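PDB 5SWV: pentafunctional AROM polypeptide from Schizosaccharomyces pombe, which probably catalyses, through the fragment modelled here, the dehydration of 3-dehydroquinate and the NADPH-dependent reduction of the resulting 3-dehydroshikimate to shikimate. Local coordinates for residues V158-A161 and S162-D166. Residues are numbered along the deposited sequence; the frame is centred on the assembly and turned at random.
Sequences VELA and SSYAD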
loop_
_atom_site.group_PDB
_atom_site.type_symbol
_atom_site.label_atom_id
_atom_site.label_comp_id
_atom_site.label_asym_id
_atom_site.label_seq_id
_atom_site.Cartn_x
_atom_site.Cartn_y
_atom_site.Cartn_z
ATOM N N VAL A 158 11.476 -18.372 -24.231
ATOM C CA VAL A 158 10.071 -17.979 -24.244
ATOM C C VAL A 158 9.189 -19.191 -24.568
ATOM O O VAL A 158 8.139 -19.370 -23.957
ATOM C CB VAL A 158 9.833 -16.784 -25.191
ATOM C CG1 VAL A 158 8.345 -16.522 -25.436
ATOM C CG2 VAL A 158 10.475 -15.542 -24.595
ATOM N N GLU A 159 9.655 -20.034 -25.493
ATOM C CA GLU A 159 8.924 -21.231 -25.899
ATOM C C GLU A 159 8.737 -22.155 -24.703
ATOM O O GLU A 159 7.620 -22.596 -24.433
ATOM C CB GLU A 159 9.636 -21.975 -27.044
ATOM C CG GLU A 159 8.682 -22.845 -27.873
ATOM C CD GLU A 159 9.330 -24.086 -28.507
ATOM O OE1 GLU A 159 10.556 -24.065 -28.784
ATOM O OE2 GLU A 159 8.604 -25.088 -28.748
ATOM N N LEU A 160 9.820 -22.424 -23.982
ATOM C CA LEU A 160 9.770 -23.277 -22.790
ATOM C C LEU A 160 8.856 -22.689 -21.711
ATOM O O LEU A 160 8.082 -23.413 -21.078
ATOM C CB LEU A 160 11.186 -23.482 -22.223
ATOM C CG LEU A 160 11.339 -24.173 -20.855
ATOM C CD1 LEU A 160 10.645 -25.538 -20.851
ATOM C CD2 LEU A 160 12.808 -24.302 -20.453
ATOM N N ALA A 161 8.955 -21.374 -21.525
ATOM C CA ALA A 161 8.217 -20.659 -20.483
ATOM C C ALA A 161 6.721 -20.589 -20.737
ATOM O O ALA A 161 5.932 -20.594 -19.794
ATOM C CB ALA A 161 8.767 -19.247 -20.321
ATOM N N SER A 162 6.333 -20.511 -22.003
ATOM C CA SER A 162 4.931 -20.244 -22.359
ATOM C C SER A 162 3.969 -21.394 -22.016
ATOM O O SER A 162 2.780 -21.167 -21.847
ATOM C CB SER A 162 4.803 -19.886 -23.836
ATOM O OG SER A 162 5.072 -21.030 -24.615
ATOM N N SER A 163 4.477 -22.614 -21.903
ATOM C CA SER A 163 3.664 -23.719 -21.393
ATOM C C SER A 163 3.186 -23.480 -19.951
ATOM O O SER A 163 2.098 -23.898 -19.590
ATOM C CB SER A 163 4.450 -25.033 -21.453
ATOM O OG SER A 163 4.833 -25.373 -22.779
ATOM N N TYR A 164 3.991 -22.784 -19.148
ATOM C CA TYR A 164 3.786 -22.672 -17.713
ATOM C C TYR A 164 3.518 -21.258 -17.164
ATOM O O TYR A 164 2.992 -21.124 -16.063
ATOM C CB TYR A 164 5.027 -23.234 -17.016
ATOM C CG TYR A 164 5.465 -24.600 -17.514
ATOM C CD1 TYR A 164 4.658 -25.723 -17.306
ATOM C CD2 TYR A 164 6.685 -24.782 -18.184
ATOM C CE1 TYR A 164 5.040 -26.978 -17.748
ATOM C CE2 TYR A 164 7.077 -26.046 -18.619
ATOM C CZ TYR A 164 6.237 -27.130 -18.397
ATOM O OH TYR A 164 6.561 -28.385 -18.818
ATOM N N ALA A 165 3.868 -20.212 -17.907
ATOM C CA ALA A 165 4.058 -18.883 -17.293
ATOM C C ALA A 165 2.799 -18.069 -17.059
ATOM O O ALA A 165 1.954 -17.996 -17.919
ATOM C CB ALA A 165 5.002 -18.060 -18.146
ATOM N N ASP A 166 2.705 -17.429 -15.905
ATOM C CA ASP A 166 1.792 -16.300 -15.721
ATOM C C ASP A 166 2.478 -14.957 -16.048
ATOM O O ASP A 166 1.811 -13.992 -16.431
ATOM C CB ASP A 166 1.267 -16.267 -14.286
ATOM C CG ASP A 166 0.459 -17.488 -13.939
ATOM O OD1 ASP A 166 -0.692 -17.577 -14.397
ATOM O OD2 ASP A 166 0.965 -18.364 -13.208
HETATM O O HOH W 1 7.575 -26.013 -22.466
#
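A chi1 of 69° tucks Ser162 OG between its own backbone N and carbonyl carbon, which swings the hydroxyl back to Glu159 O, where it donates a hydrogen bond of 3.0 Å. The approach is bent, with a C=O...OG angle of 125°. Ser163 OG stands beside its backbone N, anti to the carbonyl carbon (chi1 -61°), and so faces a water at 2.8 Å that in turn donates to Leu160 O. Tyr164 CD2 lies 3.5 Å from Leu160 O, which approaches the ring obliquely, while Ser163 CB sits over the centre of one ring face. Leu160 CD1 adds a looser apolar touch on CE2. Along the backbone, Ser162 N reaches Val158 O in helical fashion at 2.9 Å. One residue short of that spacing, Tyr164 N bonds to Ala161 O at 3.0 Å from well above the carbonyl plane. Ala161 and Ala165 both pack on Met137 as the chain turns from helix 152-162 toward strand 167-173 of the dehydroquinase TIM barrel. Three successive carbonyls, those of Glu159, Leu160 and Ala161, thus each meet a donor, respectively a serine hydroxyl, a water and a backbone N-H, and the Ala161 oxygen is shared with a second N-H, that of Ala165, which binds it weakly.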